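Local atomic coordinates of 6-phosphogluconate dehydrogenase NAD-binding (Dyadobacter fermentans, PDB entry 4GBJ), a protein that probably binds NAD or NADP and acts as an oxidoreductase of the 6-phosphogluconate and 3-hydroxyisobutyrate dehydrogenase type. Residues B[77-81]-B[82-86]; B[100-103]-B[104-108]; B[109-113]-B[114-118]; B[164-167]-B[168-171]. All blocks are in the same frame, centred on the assembly; numbering follows the deposited sequence.

Interaction 1: B[77-81]-B[82-86]; sequences ELFSM and ELVEK
A helix-to-helix junction, where Phe79 and Ser80 separate helix 72-78 from helix 81-87, brings Ser80 and Phe79 against Leu83 and Val84 of the next turn. Ser80 is the N-cap of the second helix. With chi1 at 63°, Ser80 OG sits between the backbone N and the carbonyl carbon and turns to the start of the helix, where it accepts a weak bond from Leu83 N at 3.4 Å. Its carbonyl takes the stronger bond: Val84 N reaches Ser80 O at 3.1 Å and almost straight, 175° at the hydrogen. Glu85 N then bonds to Met81 O at 2.9 Å, the next step of the helical pattern. Phe79, at the centre of an inverse gamma turn, turns the chain before the cap and places its ring across the side chains of Leu83 and Val84. Leu83 CD2 meets that ring obliquely, 3.7 Å from Phe79 CE1, while Val84 CG2 comes to the ring edge, 4.2 Å from Phe79 CD1. The other methyl of Leu83, CD1, lies 3.6 Å from Leu78 O, on the last turn of the first helix. Buried between the helices and the Rossmann-type sheet, the Phe79 ring also stacks with His93 and touches Leu11.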
loop_
_atom_site.group_PDB
_atom_site.type_symbol
_atom_site.label_atom_id
_atom_site.label_comp_id
_atom_site.label_asym_id
_atom_site.label_seq_id
_atom_site.Cartn_x
_atom_site.Cartn_y
_atom_site.Cartn_z
ATOM N N GLU B 77 22.004 23.178 -13.261
ATOM C CA GLU B 77 22.128 24.404 -14.087
ATOM C C GLU B 77 22.216 25.628 -13.189
ATOM O O GLU B 77 22.921 26.584 -13.484
ATOM C CB GLU B 77 20.917 24.526 -15.044
ATOM C CG GLU B 77 20.621 25.910 -15.636
ATOM C CD GLU B 77 19.374 25.959 -16.504
ATOM O OE1 GLU B 77 18.467 25.118 -16.302
ATOM O OE2 GLU B 77 19.284 26.872 -17.356
ATOM N N LEU B 78 21.445 25.626 -12.119
ATOM C CA LEU B 78 21.414 26.754 -11.223
ATOM C C LEU B 78 22.595 26.754 -10.267
ATOM O O LEU B 78 23.200 27.791 -10.057
ATOM C CB LEU B 78 20.111 26.713 -10.435
ATOM C CG LEU B 78 19.816 27.945 -9.618
ATOM C CD1 LEU B 78 19.808 29.182 -10.509
ATOM C CD2 LEU B 78 18.509 27.790 -8.886
ATOM N N PHE B 79 22.917 25.613 -9.674
ATOM C CA PHE B 79 23.990 25.532 -8.711
ATOM C C PHE B 79 25.369 25.321 -9.378
ATOM O O PHE B 79 26.084 24.333 -9.141
ATOM C CB PHE B 79 23.669 24.470 -7.645
ATOM C CG PHE B 79 22.663 25.069 -6.691
ATOM C CD1 PHE B 79 23.079 25.798 -5.595
ATOM C CD2 PHE B 79 21.310 25.097 -7.008
ATOM C CE1 PHE B 79 22.157 26.460 -4.784
ATOM C CE2 PHE B 79 20.389 25.789 -6.196
ATOM C CZ PHE B 79 20.831 26.491 -5.117
ATOM N N SER B 80 25.760 26.325 -10.156
ATOM C CA SER B 80 27.046 26.357 -10.835
ATOM C C SER B 80 28.126 26.590 -9.806
ATOM O O SER B 80 27.824 27.038 -8.703
ATOM C CB SER B 80 27.052 27.490 -11.854
ATOM O OG SER B 80 26.899 28.731 -11.173
HETATM N N MSE B 81 29.387 26.367 -10.170
HETATM C CA MSE B 81 30.515 26.628 -9.265
HETATM C C MSE B 81 30.558 28.082 -8.745
HETATM O O MSE B 81 30.920 28.292 -7.592
HETATM C CB MSE B 81 31.846 26.340 -9.985
HETATM C CG MSE B 81 32.167 24.861 -10.102
HETATM SE SE MSE B 81 34.098 24.725 -10.658
HETATM C CE MSE B 81 34.152 25.790 -12.160
ATOM N N GLU B 82 30.225 29.068 -9.602
ATOM C CA GLU B 82 30.285 30.485 -9.255
ATOM C C GLU B 82 29.162 30.870 -8.284
ATOM O O GLU B 82 29.402 31.677 -7.397
ATOM C CB GLU B 82 30.283 31.393 -10.502
ATOM C CG GLU B 82 28.955 31.485 -11.233
ATOM C CD GLU B 82 29.088 31.763 -12.721
ATOM O OE1 GLU B 82 28.718 30.879 -13.530
ATOM O OE2 GLU B 82 29.612 32.845 -13.076
ATOM N N LEU B 83 27.991 30.241 -8.371
ATOM C CA LEU B 83 26.917 30.517 -7.443
ATOM C C LEU B 83 27.234 29.891 -6.069
ATOM O O LEU B 83 27.125 30.579 -5.050
ATOM C CB LEU B 83 25.569 30.039 -7.979
ATOM C CG LEU B 83 24.378 30.418 -7.070
ATOM C CD1 LEU B 83 23.117 30.673 -7.889
ATOM C CD2 LEU B 83 24.064 29.323 -6.053
ATOM N N VAL B 84 27.686 28.632 -6.053
ATOM C CA VAL B 84 28.066 27.909 -4.823
ATOM C C VAL B 84 29.264 28.641 -4.132
ATOM O O VAL B 84 29.361 28.723 -2.903
ATOM C CB VAL B 84 28.427 26.426 -5.162
ATOM C CG1 VAL B 84 28.901 25.662 -3.936
ATOM C CG2 VAL B 84 27.247 25.692 -5.801
ATOM N N GLU B 85 30.172 29.132 -4.920
ATOM C CA GLU B 85 31.301 29.894 -4.398
ATOM C C GLU B 85 30.816 31.174 -3.701
ATOM O O GLU B 85 31.356 31.527 -2.643
ATOM C CB GLU B 85 32.269 30.242 -5.511
ATOM C CG GLU B 85 33.384 31.132 -4.999
ATOM C CD GLU B 85 34.563 31.342 -5.927
ATOM O OE1 GLU B 85 34.388 31.300 -7.167
ATOM O OE2 GLU B 85 35.660 31.610 -5.397
ATOM N N LYS B 86 29.785 31.849 -4.253
ATOM C CA LYS B 86 29.272 33.032 -3.571
ATOM C C LYS B 86 28.639 32.604 -2.237
ATOM O O LYS B 86 28.930 33.210 -1.234
ATOM C CB LYS B 86 28.287 33.787 -4.430
ATOM C CG LYS B 86 27.946 35.138 -3.847
ATOM C CD LYS B 86 27.071 35.894 -4.773
ATOM C CE LYS B 86 26.715 37.237 -4.217
ATOM N NZ LYS B 86 25.758 37.932 -5.103
#

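Interaction 2: B[100-103]-B[104-108]; sequences SPET and SRQLA
Local packing between successive turns at the start of helix 101-113, in the crossover between strands 92-95 and 117-124, sets Pro101, Glu102 and Thr103 against Arg105, Gln106 and Leu107. Four backbone bonds hold the turns together, from Ser104 N to Ser100 O (3.1 Å) through Leu107 N to Thr103 O (3.0 Å). Ser100 is the N-cap, and its OG takes a weak bond from Glu102 N. Arg105 leaves the backbone with CG anti to the carbonyl carbon (chi1 -66°) and runs extended to NE, which brings its guanidinium back over the first turn. Pro101 CB lies over one face of that group, offset toward the rim and 3.8 Å from Arg105 NH1. The charged end is committed to other partners: Arg105 NH2 forms a salt bridge with Asp166 and bonds to Asn198 of the second subunit. Glu102 and Gln106 run side by side in the same direction, their carboxylate and amide planes only 2° apart, with Glu102 CG 3.6 Å from Gln106 NE2. Thr103 CG2 packs alongside Leu107 CD1 at 3.8 Å, while Thr103 OG1 bonds to Asp72. Ser104 OG bonds to Asn171. A serine N-cap followed by proline at the first helical position is a familiar helix start, here opening the connecting helix of a beta-alpha-beta unit in a Rossmann-type domain.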
loop_
_atom_site.group_PDB
_atom_site.type_symbol
_atom_site.label_atom_id
_atom_site.label_comp_id
_atom_site.label_asym_id
_atom_site.label_seq_id
_atom_site.Cartn_x
_atom_site.Cartn_y
_atom_site.Cartn_z
ATOM N N SER B 100 17.984 12.635 -7.788
ATOM C CA SER B 100 18.795 11.478 -7.546
ATOM C C SER B 100 19.750 11.672 -6.364
ATOM O O SER B 100 20.435 12.691 -6.310
ATOM C CB SER B 100 19.643 11.196 -8.805
ATOM O OG SER B 100 20.694 10.284 -8.554
ATOM N N PRO B 101 19.952 10.622 -5.549
ATOM C CA PRO B 101 21.030 10.652 -4.536
ATOM C C PRO B 101 22.388 11.009 -5.129
ATOM O O PRO B 101 23.167 11.732 -4.524
ATOM C CB PRO B 101 21.070 9.197 -4.037
ATOM C CG PRO B 101 19.762 8.680 -4.291
ATOM C CD PRO B 101 19.185 9.368 -5.471
ATOM N N GLU B 102 22.676 10.476 -6.322
ATOM C CA GLU B 102 23.934 10.777 -7.004
ATOM C C GLU B 102 24.065 12.262 -7.329
ATOM O O GLU B 102 25.163 12.811 -7.180
ATOM C CB GLU B 102 24.026 9.973 -8.285
ATOM C CG GLU B 102 25.248 10.256 -9.156
ATOM C CD GLU B 102 25.169 9.458 -10.441
ATOM O OE1 GLU B 102 24.467 9.918 -11.371
ATOM O OE2 GLU B 102 25.708 8.327 -10.477
ATOM N N THR B 103 22.983 12.909 -7.813
ATOM C CA THR B 103 23.059 14.341 -8.109
ATOM C C THR B 103 23.348 15.099 -6.802
ATOM O O THR B 103 24.145 16.012 -6.787
ATOM C CB THR B 103 21.778 14.843 -8.789
ATOM O OG1 THR B 103 21.639 14.165 -10.025
ATOM C CG2 THR B 103 21.812 16.339 -9.076
ATOM N N SER B 104 22.676 14.720 -5.700
ATOM C CA SER B 104 22.891 15.378 -4.420
ATOM C C SER B 104 24.300 15.221 -3.908
ATOM O O SER B 104 24.877 16.205 -3.494
ATOM C CB SER B 104 21.939 14.826 -3.374
ATOM O OG SER B 104 20.666 15.384 -3.637
ATOM N N ARG B 105 24.855 13.995 -3.949
ATOM C CA ARG B 105 26.211 13.725 -3.470
ATOM C C ARG B 105 27.232 14.483 -4.312
ATOM O O ARG B 105 28.183 14.987 -3.760
ATOM C CB ARG B 105 26.498 12.229 -3.509
ATOM C CG ARG B 105 25.651 11.407 -2.528
ATOM C CD ARG B 105 25.711 9.913 -2.912
ATOM N NE ARG B 105 24.934 9.092 -1.978
ATOM C CZ ARG B 105 24.332 7.937 -2.265
ATOM N NH1 ARG B 105 24.425 7.407 -3.484
ATOM N NH2 ARG B 105 23.647 7.293 -1.333
ATOM N N GLN B 106 27.009 14.603 -5.635
ATOM C CA GLN B 106 27.914 15.340 -6.537
ATOM C C GLN B 106 27.907 16.807 -6.201
ATOM O O GLN B 106 28.959 17.376 -5.998
ATOM C CB GLN B 106 27.483 15.167 -7.998
ATOM C CG GLN B 106 27.838 13.838 -8.619
ATOM C CD GLN B 106 27.228 13.713 -10.007
ATOM O OE1 GLN B 106 26.511 14.614 -10.493
ATOM N NE2 GLN B 106 27.522 12.600 -10.689
ATOM N N LEU B 107 26.703 17.409 -6.090
ATOM C CA LEU B 107 26.565 18.820 -5.728
ATOM C C LEU B 107 27.104 19.101 -4.334
ATOM O O LEU B 107 27.770 20.121 -4.137
ATOM C CB LEU B 107 25.114 19.283 -5.827
ATOM C CG LEU B 107 24.571 19.345 -7.247
ATOM C CD1 LEU B 107 23.077 19.414 -7.230
ATOM C CD2 LEU B 107 25.172 20.529 -8.027
ATOM N N ALA B 108 26.859 18.191 -3.375
ATOM C CA ALA B 108 27.364 18.363 -1.990
ATOM C C ALA B 108 28.844 18.430 -1.954
ATOM O O ALA B 108 29.435 19.189 -1.149
ATOM C CB ALA B 108 26.891 17.214 -1.090
#

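Interaction 3: B[109-113]-B[114-118]; sequences QVHEW and YGAHY
His111 O accepts two backbone donors where helix 101-113 gives way to strand 117-124: Ala116 N at 3.0 Å and Tyr114 N at 3.2 Å. They approach from opposite faces of the carbonyl plane. A weak bond from Gly115 N to Glu112 O, 3.3 Å long, completes a Schellman motif, with Gly115 at C-prime and its positive phi turning the chain toward the strand. Glu112 then links the helix end to the strand through its carboxylate. Its chain bends at chi2 (-55°), bringing Glu112 OE1 to His117 ND1 in a weak bond of 3.4 Å. A water also donates to Glu112 OE1 and accepts from Tyr118 N, satisfying that backbone N-H. Both nitrogens of the buried His111 ring have partners, ND1 with Leu107 O and NE2 with His93. Tyr118 turns its edge to the face of this ring, with the planes at 78°, and its CB lies over the same imidazole; Tyr118 OH bonds to Ser95 and Ser104. Farther out, Trp113 NE1 donates nearly straight to Gln109 OE1 at 2.8 Å, from above the amide carbonyl plane. Trp113 CB lies over one face of the Tyr114 ring, 4.2 Å from its centroid.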
loop_
_atom_site.group_PDB
_atom_site.type_symbol
_atom_site.label_atom_id
_atom_site.label_comp_id
_atom_site.label_asym_id
_atom_site.label_seq_id
_atom_site.Cartn_x
_atom_site.Cartn_y
_atom_site.Cartn_z
ATOM N N GLN B 109 29.464 17.657 -2.828
ATOM C CA GLN B 109 30.930 17.653 -2.937
ATOM C C GLN B 109 31.404 19.073 -3.375
ATOM O O GLN B 109 32.275 19.651 -2.745
ATOM C CB GLN B 109 31.396 16.523 -3.900
ATOM C CG GLN B 109 32.575 15.709 -3.337
ATOM C CD GLN B 109 33.864 16.522 -3.230
ATOM O OE1 GLN B 109 34.526 16.816 -4.247
ATOM N NE2 GLN B 109 34.296 16.865 -2.007
ATOM N N VAL B 110 30.738 19.674 -4.366
ATOM C CA VAL B 110 31.099 20.993 -4.887
ATOM C C VAL B 110 30.902 22.065 -3.804
ATOM O O VAL B 110 31.735 22.958 -3.676
ATOM C CB VAL B 110 30.333 21.348 -6.192
ATOM C CG1 VAL B 110 30.656 22.776 -6.671
ATOM C CG2 VAL B 110 30.638 20.330 -7.291
ATOM N N HIS B 111 29.857 21.943 -2.981
ATOM C CA HIS B 111 29.618 22.892 -1.892
ATOM C C HIS B 111 30.776 22.875 -0.899
ATOM O O HIS B 111 31.212 23.925 -0.476
ATOM C CB HIS B 111 28.280 22.598 -1.180
ATOM C CG HIS B 111 27.057 23.042 -1.931
ATOM N ND1 HIS B 111 26.764 22.560 -3.202
ATOM C CD2 HIS B 111 26.058 23.880 -1.547
ATOM C CE1 HIS B 111 25.619 23.132 -3.555
ATOM N NE2 HIS B 111 25.132 23.893 -2.574
ATOM N N GLU B 112 31.260 21.694 -0.524
ATOM C CA GLU B 112 32.408 21.562 0.403
ATOM C C GLU B 112 33.712 22.152 -0.126
ATOM O O GLU B 112 34.587 22.445 0.684
ATOM C CB GLU B 112 32.663 20.088 0.766
ATOM C CG GLU B 112 31.543 19.458 1.590
ATOM C CD GLU B 112 31.124 20.138 2.892
ATOM O OE1 GLU B 112 29.981 19.884 3.345
ATOM O OE2 GLU B 112 31.935 20.904 3.470
ATOM N N TRP B 113 33.861 22.338 -1.450
ATOM C CA TRP B 113 35.063 22.973 -1.993
ATOM C C TRP B 113 35.192 24.398 -1.505
ATOM O O TRP B 113 36.310 24.899 -1.348
ATOM C CB TRP B 113 35.039 23.028 -3.525
ATOM C CG TRP B 113 34.938 21.732 -4.263
ATOM C CD1 TRP B 113 35.124 20.469 -3.777
ATOM C CD2 TRP B 113 34.777 21.599 -5.670
ATOM N NE1 TRP B 113 34.883 19.547 -4.771
ATOM C CE2 TRP B 113 34.723 20.214 -5.958
ATOM C CE3 TRP B 113 34.607 22.518 -6.712
ATOM C CZ2 TRP B 113 34.505 19.728 -7.250
ATOM C CZ3 TRP B 113 34.401 22.037 -7.997
ATOM C CH2 TRP B 113 34.339 20.656 -8.256
ATOM N N TYR B 114 34.030 25.074 -1.340
ATOM C CA TYR B 114 33.954 26.473 -0.887
ATOM C C TYR B 114 33.575 26.618 0.599
ATOM O O TYR B 114 33.283 27.726 1.030
ATOM C CB TYR B 114 32.911 27.187 -1.763
ATOM C CG TYR B 114 33.330 27.119 -3.212
ATOM C CD1 TYR B 114 34.484 27.763 -3.650
ATOM C CD2 TYR B 114 32.663 26.301 -4.113
ATOM C CE1 TYR B 114 34.973 27.573 -4.934
ATOM C CE2 TYR B 114 33.080 26.193 -5.434
ATOM C CZ TYR B 114 34.255 26.810 -5.836
ATOM O OH TYR B 114 34.727 26.700 -7.118
ATOM N N GLY B 115 33.588 25.531 1.370
ATOM C CA GLY B 115 33.242 25.589 2.791
ATOM C C GLY B 115 31.744 25.714 3.058
ATOM O O GLY B 115 31.350 26.035 4.179
ATOM N N ALA B 116 30.898 25.465 2.046
ATOM C CA ALA B 116 29.436 25.517 2.170
ATOM C C ALA B 116 28.901 24.103 2.430
ATOM O O ALA B 116 29.630 23.125 2.242
ATOM C CB ALA B 116 28.819 26.098 0.903
ATOM N N HIS B 117 27.631 23.981 2.816
ATOM C CA HIS B 117 27.046 22.679 3.119
ATOM C C HIS B 117 25.765 22.465 2.339
ATOM O O HIS B 117 24.862 23.295 2.368
ATOM C CB HIS B 117 26.750 22.535 4.623
ATOM C CG HIS B 117 27.894 22.889 5.521
ATOM N ND1 HIS B 117 28.931 22.020 5.713
ATOM C CD2 HIS B 117 28.085 23.980 6.303
ATOM C CE1 HIS B 117 29.742 22.600 6.583
ATOM N NE2 HIS B 117 29.304 23.812 6.916
ATOM N N TYR B 118 25.672 21.310 1.699
ATOM C CA TYR B 118 24.491 20.891 0.992
ATOM C C TYR B 118 23.663 19.994 1.881
ATOM O O TYR B 118 24.181 19.019 2.401
ATOM C CB TYR B 118 24.886 20.150 -0.272
ATOM C CG TYR B 118 23.709 19.675 -1.086
ATOM C CD1 TYR B 118 23.246 20.414 -2.167
ATOM C CD2 TYR B 118 23.131 18.430 -0.853
ATOM C CE1 TYR B 118 22.278 19.913 -3.018
ATOM C CE2 TYR B 118 22.076 17.969 -1.637
ATOM C CZ TYR B 118 21.660 18.712 -2.724
ATOM O OH TYR B 118 20.632 18.286 -3.520
HETATM O O HOH W 1 28.034 19.719 1.284
#

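Interaction 4: B[164-167]-B[168-171]; sequences GDDP and GAAN
The carboxylate of Asp166 is met from above its plane by Gly168 N, which donates to Asp166 OD1 at 3.0 Å with the donor 53° out of that plane. The other oxygen, Asp166 OD2, lies 3.9 Å from Ala169 CB and forms a salt bridge with Arg105. A chi1 of 170° places Asp166 CG beside its carbonyl carbon, and the side chain reaches forward to the start of the following turn. Its backbone carbonyl grips that turn as well: Ala169 N bonds to Asp166 O at 3.1 Å, again from above the carbonyl plane. The backbone bond closes a type I beta turn from Asp166 to Ala169, and the carboxylate bond caps it ahead of helix 169-197, which carries Lys174, the predicted active-site residue. A second flat group comes from Asn171, which brings its amide OD1 to 3.8 Å from Pro167 O. One water links the two residues, donating to Pro167 O at 2.6 Å and accepting from Asn171 N at 2.9 Å, with a weak further bond to Asn171 OD1. That amide oxygen also bonds to Ser104. Pro167 packs on Tyr118 and Ala108, while Asn198 of the second subunit packs on Asp166.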
loop_
_atom_site.group_PDB
_atom_site.type_symbol
_atom_site.label_atom_id
_atom_site.label_comp_id
_atom_site.label_asym_id
_atom_site.label_seq_id
_atom_site.Cartn_x
_atom_site.Cartn_y
_atom_site.Cartn_z
ATOM N N GLY B 164 21.066 11.185 8.611
ATOM C CA GLY B 164 22.517 11.198 8.791
ATOM C C GLY B 164 23.320 12.044 7.844
ATOM O O GLY B 164 22.784 12.962 7.211
ATOM N N ASP B 165 24.623 11.761 7.781
ATOM C CA ASP B 165 25.634 12.525 7.048
ATOM C C ASP B 165 25.600 12.439 5.552
ATOM O O ASP B 165 26.090 13.370 4.908
ATOM C CB ASP B 165 27.065 12.066 7.449
ATOM C CG ASP B 165 27.440 12.200 8.920
ATOM O OD1 ASP B 165 26.912 13.124 9.594
ATOM O OD2 ASP B 165 28.302 11.418 9.383
ATOM N N ASP B 166 25.228 11.288 4.983
ATOM C CA ASP B 166 25.273 11.099 3.533
ATOM C C ASP B 166 24.330 12.132 2.858
ATOM O O ASP B 166 23.122 12.024 3.037
ATOM C CB ASP B 166 24.859 9.641 3.187
ATOM C CG ASP B 166 24.616 9.304 1.702
ATOM O OD1 ASP B 166 24.840 10.181 0.830
ATOM O OD2 ASP B 166 24.203 8.171 1.417
ATOM N N PRO B 167 24.835 13.101 2.067
ATOM C CA PRO B 167 23.931 14.101 1.477
ATOM C C PRO B 167 22.821 13.571 0.572
ATOM O O PRO B 167 21.849 14.270 0.390
ATOM C CB PRO B 167 24.887 15.023 0.686
ATOM C CG PRO B 167 26.134 14.210 0.525
ATOM C CD PRO B 167 26.243 13.429 1.764
ATOM N N GLY B 168 22.961 12.392 0.015
ATOM C CA GLY B 168 21.955 11.808 -0.857
ATOM C C GLY B 168 21.043 10.799 -0.170
ATOM O O GLY B 168 20.147 10.271 -0.803
ATOM N N ALA B 169 21.260 10.476 1.112
ATOM C CA ALA B 169 20.391 9.518 1.823
ATOM C C ALA B 169 18.888 9.898 1.875
ATOM O O ALA B 169 18.022 9.026 1.678
ATOM C CB ALA B 169 20.894 9.319 3.230
ATOM N N ALA B 170 18.559 11.159 2.192
ATOM C CA ALA B 170 17.148 11.534 2.255
ATOM C C ALA B 170 16.495 11.343 0.885
ATOM O O ALA B 170 15.326 10.936 0.792
ATOM C CB ALA B 170 17.000 12.960 2.733
ATOM N N ASN B 171 17.267 11.627 -0.183
ATOM C CA ASN B 171 16.814 11.442 -1.579
ATOM C C ASN B 171 16.450 10.004 -1.850
ATOM O O ASN B 171 15.498 9.756 -2.576
ATOM C CB ASN B 171 17.870 11.887 -2.547
ATOM C CG ASN B 171 18.110 13.358 -2.518
ATOM O OD1 ASN B 171 19.216 13.809 -2.262
ATOM N ND2 ASN B 171 17.080 14.149 -2.770
HETATM O O HOH W 2 19.375 13.439 0.549
#

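The four contacts follow one another along the chain, and the first three belong to the NAD-binding domain. Interactions 2 and 3 are the two ends of helix 101-113, with centres about 12 Å apart. Interaction 1, on the preceding helix pair, packs beside the C-terminal end of that helix, about 10 Å from interaction 3 between centres; the selenium (SE) of selenomethionine Met81 rests 3.8 Å from Trp113 CZ3. Interaction 4 begins helix 169-197, and its centre is about 9 Å from that of interaction 2; besides their salt bridge, Ala108 CB meets Pro167 CB at 3.5 Å. Helix 101-113 thus ties the Rossmann-type sheet region to the start of the long helix bearing the predicted active-site lysine.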